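PDB 5N4B: dual function macrocyclase-peptidase POPB from Galerina marginata, which cleaves peptide bonds on the C-terminal side of proline and closes peptide precursors into the macrocycles of the amanitin toxin family. Local coordinates for residues Glu537-Asn549 with Ile621-Tyr635. The protein carries 1 engineered substitution. Sequence-based numbering, arbitrary orientation. Where two conformers were deposited one is given.
Sequences EWHKGGRRETKVN and ISEYGNPSIPEEFDY
In the alpha/beta-hydrolase domain, beside the charge-relay site, the loop linking helices 536-540 and 548-563 docks on helix 621-624 through E623, whose carboxylate joins H539 to K547. NE2 of H539 donates to E623 OE1 at 2.8 Å in a nearly straight bond (171°), meeting the syn lone pair of OE1, with ring and carboxylate almost coplanar. K547 NZ forms a salt bridge with E623 OE2 at 3.0 Å, arriving on the anti side, and also bonds the carbonyls of G542 and G498; the backbone N of F500 is another donor to OE2. With both oxygens gripped, the buried carboxylate is fixed in rotation, and the neighbouring ammonium would favour its ionised form. E623 reaches these partners because its chain, with CG anti to the backbone N (chi1 -167°), bends at chi2. Its carbonyl O receives R544 N at 2.8 Å. The R544 guanidinium lies by the C-terminal end of the short helix: NH1 meets I621 O at 3.0 Å, across the carbonyl plane from G625 N, while NH2 makes a salt bridge with E632 OE2 whose hydrogen bond is weak, bent to 130°, the two flat groups standing nearly perpendicular. One water bridges NH1 and E632 OE1. Y635 turns one ring face to E545: CA of E545 stands 3.6 Å from the ring centroid, almost on the normal, a CH-pi contact, while E545 CB lies 3.6 Å from Y635 CE2. Y635 OH lies over one face of the R544 guanidinium. Y624, next to E623, extends toward A578, the engineered replacement of the charge-relay residue, and its OH bonds N579. A buried His-carboxylate-Lys cluster and, beside it, an arginine bonded to carbonyls of helix 621-624 thus join two connections between strands of the alpha/beta-hydrolase sheet near its catalytic centre.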
loop_
_atom_site.group_PDB
_atom_site.type_symbol
_atom_site.label_atom_id
_atom_site.label_comp_id
_atom_site.label_asym_id
_atom_site.label_seq_id
_atom_site.Cartn_x
_atom_site.Cartn_y
_atom_site.Cartn_z
ATOM N N GLU A 537 -13.984 1.159 14.446
ATOM C CA GLU A 537 -14.675 2.376 14.810
ATOM C C GLU A 537 -13.924 3.624 14.326
ATOM O O GLU A 537 -14.552 4.666 14.100
ATOM C CB GLU A 537 -14.973 2.462 16.309
ATOM C CG GLU A 537 -15.956 1.406 16.798
ATOM C CD GLU A 537 -17.382 1.638 16.304
ATOM O OE1 GLU A 537 -17.889 2.784 16.394
ATOM O OE2 GLU A 537 -17.997 0.661 15.824
ATOM N N TRP A 538 -12.595 3.544 14.217
ATOM C CA TRP A 538 -11.829 4.672 13.700
ATOM C C TRP A 538 -12.094 4.848 12.214
ATOM O O TRP A 538 -12.247 5.984 11.725
ATOM C CB TRP A 538 -10.347 4.435 13.976
ATOM C CG TRP A 538 -9.553 5.709 14.064
ATOM C CD1 TRP A 538 -8.547 6.099 13.223
ATOM C CD2 TRP A 538 -9.647 6.705 15.060
ATOM N NE1 TRP A 538 -8.026 7.263 13.653
ATOM C CE2 TRP A 538 -8.679 7.678 14.776
ATOM C CE3 TRP A 538 -10.449 6.865 16.186
ATOM C CZ2 TRP A 538 -8.513 8.822 15.552
ATOM C CZ3 TRP A 538 -10.282 7.988 16.979
ATOM C CH2 TRP A 538 -9.302 8.958 16.668
ATOM N N HIS A 539 -12.181 3.740 11.503
ATOM C CA HIS A 539 -12.534 3.779 10.078
ATOM C C HIS A 539 -13.931 4.333 9.891
ATOM O O HIS A 539 -14.166 5.245 9.068
ATOM C CB HIS A 539 -12.447 2.384 9.514
ATOM C CG HIS A 539 -12.721 2.282 8.051
ATOM N ND1 HIS A 539 -12.970 1.060 7.464
ATOM C CD2 HIS A 539 -12.682 3.187 7.039
ATOM C CE1 HIS A 539 -13.139 1.225 6.161
ATOM N NE2 HIS A 539 -12.943 2.504 5.876
ATOM N N LYS A 540 -14.880 3.814 10.678
ATOM C CA LYS A 540 -16.283 4.234 10.558
ATOM C C LYS A 540 -16.456 5.712 10.856
ATOM O O LYS A 540 -17.371 6.362 10.332
ATOM C CB LYS A 540 -17.129 3.330 11.461
ATOM C CG LYS A 540 -18.593 3.723 11.563
ATOM C CD LYS A 540 -19.468 2.572 12.091
ATOM C CE LYS A 540 -19.415 2.399 13.592
ATOM N NZ LYS A 540 -20.165 1.138 14.003
ATOM N N GLY A 541 -15.565 6.278 11.663
ATOM C CA GLY A 541 -15.549 7.677 11.998
ATOM C C GLY A 541 -15.156 8.603 10.867
ATOM O O GLY A 541 -15.277 9.814 11.040
ATOM N N GLY A 542 -14.677 8.043 9.777
ATOM C CA GLY A 542 -14.359 8.828 8.605
ATOM C C GLY A 542 -14.657 8.074 7.339
ATOM O O GLY A 542 -13.757 7.747 6.586
ATOM N N ARG A 543 -15.934 7.781 7.101
ATOM C CA ARG A 543 -16.350 6.901 6.027
ATOM C C ARG A 543 -17.782 7.243 5.623
ATOM O O ARG A 543 -18.618 7.479 6.485
ATOM C CB ARG A 543 -16.325 5.459 6.597
ATOM C CG ARG A 543 -16.593 4.354 5.643
ATOM C CD ARG A 543 -16.349 2.957 6.263
ATOM N NE ARG A 543 -17.365 2.593 7.257
ATOM C CZ ARG A 543 -17.199 1.741 8.276
ATOM N NH1 ARG A 543 -16.024 1.119 8.522
ATOM N NH2 ARG A 543 -18.248 1.517 9.065
ATOM N N ARG A 544 -18.066 7.252 4.324
ATOM C CA ARG A 544 -19.429 7.477 3.855
ATOM C C ARG A 544 -19.972 8.770 4.456
ATOM O O ARG A 544 -19.393 9.835 4.245
ATOM C CB ARG A 544 -20.317 6.225 4.069
ATOM C CG ARG A 544 -19.874 5.064 3.144
ATOM C CD ARG A 544 -20.562 3.728 3.427
ATOM N NE ARG A 544 -21.999 3.851 3.353
ATOM C CZ ARG A 544 -22.695 3.711 2.227
ATOM N NH1 ARG A 544 -22.095 3.452 1.069
ATOM N NH2 ARG A 544 -24.011 3.833 2.270
ATOM N N GLU A 545 -21.069 8.732 5.209
ATOM C CA GLU A 545 -21.620 9.995 5.684
ATOM C C GLU A 545 -20.728 10.746 6.672
ATOM O O GLU A 545 -20.981 11.939 6.895
ATOM C CB GLU A 545 -23.022 9.801 6.266
ATOM C CG GLU A 545 -23.066 9.114 7.599
ATOM C CD GLU A 545 -23.142 7.598 7.523
ATOM O OE1 GLU A 545 -22.852 6.985 6.462
ATOM O OE2 GLU A 545 -23.524 7.005 8.568
ATOM N N THR A 546 -19.737 10.099 7.282
ATOM C CA THR A 546 -18.814 10.780 8.180
ATOM C C THR A 546 -17.466 11.103 7.534
ATOM O O THR A 546 -16.525 11.472 8.244
ATOM C CB THR A 546 -18.539 9.931 9.428
ATOM O OG1 THR A 546 -17.900 8.729 9.049
ATOM C CG2 THR A 546 -19.817 9.593 10.230
ATOM N N LYS A 547 -17.345 10.960 6.212
ATOM C CA LYS A 547 -16.057 11.194 5.552
ATOM C C LYS A 547 -15.549 12.606 5.790
ATOM O O LYS A 547 -14.333 12.828 5.806
ATOM C CB LYS A 547 -16.187 10.929 4.038
ATOM C CG LYS A 547 -14.842 10.850 3.319
ATOM C CD LYS A 547 -14.139 9.515 3.649
ATOM C CE LYS A 547 -12.676 9.637 3.838
ATOM N NZ LYS A 547 -12.144 8.337 4.407
ATOM N N VAL A 548 -16.443 13.576 5.974
ATOM C CA VAL A 548 -16.015 14.942 6.276
ATOM C C VAL A 548 -15.098 14.974 7.498
ATOM O O VAL A 548 -14.221 15.835 7.586
ATOM C CB VAL A 548 -17.218 15.890 6.431
ATOM C CG1 VAL A 548 -18.038 15.507 7.631
ATOM C CG2 VAL A 548 -16.742 17.340 6.607
ATOM N N ASN A 549 -15.241 14.016 8.432
ATOM C CA ASN A 549 -14.415 14.052 9.630
ATOM C C ASN A 549 -12.942 13.847 9.314
ATOM O O ASN A 549 -12.088 14.405 10.005
ATOM C CB ASN A 549 -14.839 12.977 10.610
ATOM C CG ASN A 549 -16.177 13.215 11.214
ATOM O OD1 ASN A 549 -16.721 14.314 11.228
ATOM N ND2 ASN A 549 -16.724 12.146 11.748
ATOM N N ILE A 621 -17.482 2.611 -3.164
ATOM C CA ILE A 621 -18.767 3.026 -2.622
ATOM C C ILE A 621 -18.849 2.745 -1.125
ATOM O O ILE A 621 -19.476 3.512 -0.386
ATOM C CB ILE A 621 -19.894 2.372 -3.423
ATOM C CG1 ILE A 621 -19.972 3.047 -4.798
ATOM C CG2 ILE A 621 -21.201 2.497 -2.692
ATOM C CD1 ILE A 621 -20.893 2.291 -5.779
ATOM N N SER A 622 -18.204 1.679 -0.642
ATOM C CA SER A 622 -18.208 1.423 0.795
ATOM C C SER A 622 -17.431 2.480 1.567
ATOM O O SER A 622 -17.608 2.591 2.786
ATOM C CB SER A 622 -17.639 0.042 1.077
ATOM O OG SER A 622 -16.358 -0.085 0.551
ATOM N N GLU A 623 -16.571 3.246 0.902
ATOM C CA GLU A 623 -15.788 4.310 1.498
ATOM C C GLU A 623 -16.392 5.695 1.358
ATOM O O GLU A 623 -16.325 6.488 2.296
ATOM C CB GLU A 623 -14.382 4.358 0.899
ATOM C CG GLU A 623 -13.407 5.227 1.674
ATOM C CD GLU A 623 -12.990 4.665 3.059
ATOM O OE1 GLU A 623 -13.298 3.493 3.331
ATOM O OE2 GLU A 623 -12.379 5.432 3.856
ATOM N N TYR A 624 -16.971 6.010 0.207
ATOM C CA TYR A 624 -17.428 7.361 -0.118
ATOM C C TYR A 624 -18.945 7.504 -0.186
ATOM O O TYR A 624 -19.431 8.645 -0.150
ATOM C CB TYR A 624 -16.839 7.785 -1.468
ATOM C CG TYR A 624 -15.335 7.735 -1.581
ATOM C CD1 TYR A 624 -14.555 8.218 -0.578
ATOM C CD2 TYR A 624 -14.720 7.224 -2.706
ATOM C CE1 TYR A 624 -13.173 8.175 -0.655
ATOM C CE2 TYR A 624 -13.349 7.174 -2.808
ATOM C CZ TYR A 624 -12.583 7.658 -1.767
ATOM O OH TYR A 624 -11.237 7.554 -1.960
ATOM N N GLY A 625 -19.691 6.411 -0.318
ATOM C CA GLY A 625 -21.090 6.493 -0.684
ATOM C C GLY A 625 -21.292 6.335 -2.186
ATOM O O GLY A 625 -20.355 6.314 -2.989
ATOM N N ASN A 626 -22.565 6.268 -2.571
ATOM C CA ASN A 626 -22.954 6.049 -3.954
ATOM C C ASN A 626 -23.587 7.329 -4.503
ATOM O O ASN A 626 -24.689 7.703 -4.072
ATOM C CB ASN A 626 -23.940 4.889 -4.044
ATOM C CG ASN A 626 -24.229 4.485 -5.466
ATOM O OD1 ASN A 626 -24.079 5.280 -6.419
ATOM N ND2 ASN A 626 -24.671 3.240 -5.629
ATOM N N PRO A 627 -22.934 8.031 -5.426
ATOM C CA PRO A 627 -23.505 9.273 -5.974
ATOM C C PRO A 627 -24.852 9.106 -6.620
ATOM O O PRO A 627 -25.551 10.114 -6.744
ATOM C CB PRO A 627 -22.475 9.715 -7.022
ATOM C CG PRO A 627 -21.152 9.054 -6.617
ATOM C CD PRO A 627 -21.600 7.725 -5.999
ATOM N N SER A 628 -25.232 7.892 -7.024
ATOM C CA SER A 628 -26.542 7.684 -7.650
ATOM C C SER A 628 -27.666 7.467 -6.643
ATOM O O SER A 628 -28.834 7.329 -7.047
ATOM C CB SER A 628 -26.501 6.486 -8.596
ATOM O OG SER A 628 -26.457 5.281 -7.862
ATOM N N ILE A 629 -27.373 7.424 -5.354
ATOM C CA ILE A 629 -28.397 7.290 -4.321
ATOM C C ILE A 629 -28.669 8.686 -3.769
ATOM O O ILE A 629 -27.744 9.315 -3.232
ATOM C CB ILE A 629 -27.954 6.328 -3.216
ATOM C CG1 ILE A 629 -27.745 4.945 -3.838
ATOM C CG2 ILE A 629 -28.960 6.282 -2.087
ATOM C CD1 ILE A 629 -27.318 3.856 -2.904
ATOM N N PRO A 630 -29.894 9.195 -3.861
ATOM C CA PRO A 630 -30.127 10.608 -3.507
ATOM C C PRO A 630 -29.674 11.045 -2.134
ATOM O O PRO A 630 -29.177 12.182 -1.972
ATOM C CB PRO A 630 -31.652 10.757 -3.686
ATOM C CG PRO A 630 -31.983 9.760 -4.766
ATOM C CD PRO A 630 -31.068 8.587 -4.523
ATOM N N GLU A 631 -29.865 10.190 -1.123
ATOM C CA GLU A 631 -29.447 10.522 0.235
ATOM C C GLU A 631 -27.919 10.601 0.348
ATOM O O GLU A 631 -27.381 11.298 1.228
ATOM C CB GLU A 631 -30.000 9.465 1.206
ATOM C CG GLU A 631 -31.524 9.451 1.355
ATOM C CD GLU A 631 -32.291 8.899 0.134
ATOM O OE1 GLU A 631 -31.751 8.049 -0.627
ATOM O OE2 GLU A 631 -33.463 9.319 -0.047
ATOM N N GLU A 632 -27.221 9.853 -0.491
ATOM C CA GLU A 632 -25.776 9.778 -0.402
ATOM C C GLU A 632 -25.136 10.873 -1.244
ATOM O O GLU A 632 -24.176 11.534 -0.797
ATOM C CB GLU A 632 -25.336 8.369 -0.776
ATOM C CG GLU A 632 -25.955 7.303 0.174
ATOM C CD GLU A 632 -25.557 5.880 -0.065
ATOM O OE1 GLU A 632 -24.666 5.605 -0.878
ATOM O OE2 GLU A 632 -26.158 4.992 0.623
ATOM N N PHE A 633 -25.708 11.140 -2.435
ATOM C CA PHE A 633 -25.364 12.342 -3.190
ATOM C C PHE A 633 -25.312 13.561 -2.269
ATOM O O PHE A 633 -24.420 14.408 -2.360
ATOM C CB PHE A 633 -26.357 12.565 -4.342
ATOM C CG PHE A 633 -26.096 13.815 -5.106
ATOM C CD1 PHE A 633 -26.677 15.018 -4.713
ATOM C CD2 PHE A 633 -25.251 13.836 -6.203
ATOM C CE1 PHE A 633 -26.432 16.171 -5.399
ATOM C CE2 PHE A 633 -25.006 15.039 -6.890
ATOM C CZ PHE A 633 -25.579 16.170 -6.475
ATOM N N ASP A 634 -26.261 13.670 -1.350
ATOM C CA ASP A 634 -26.351 14.878 -0.540
ATOM C C ASP A 634 -25.171 15.095 0.393
ATOM O O ASP A 634 -24.891 16.242 0.761
ATOM C CB ASP A 634 -27.656 14.914 0.243
ATOM C CG ASP A 634 -28.825 15.296 -0.619
ATOM O OD1 ASP A 634 -28.703 15.708 -1.799
ATOM O OD2 ASP A 634 -29.936 15.170 -0.073
ATOM N N TYR A 635 -24.477 14.047 0.840
ATOM C CA TYR A 635 -23.252 14.256 1.602
ATOM C C TYR A 635 -21.989 14.172 0.752
ATOM O O TYR A 635 -20.960 14.724 1.150
ATOM C CB TYR A 635 -23.177 13.332 2.822
ATOM C CG TYR A 635 -23.177 11.842 2.596
ATOM C CD1 TYR A 635 -22.080 11.177 2.078
ATOM C CD2 TYR A 635 -24.246 11.066 3.001
ATOM C CE1 TYR A 635 -22.087 9.792 1.915
ATOM C CE2 TYR A 635 -24.242 9.687 2.880
ATOM C CZ TYR A 635 -23.144 9.039 2.338
ATOM O OH TYR A 635 -23.122 7.654 2.204
HETATM O O HOH W 1 -18.415 10.582 1.653
HETATM O O HOH W 2 -24.189 2.903 -0.857
HETATM O O HOH W 3 -24.645 6.400 4.013
#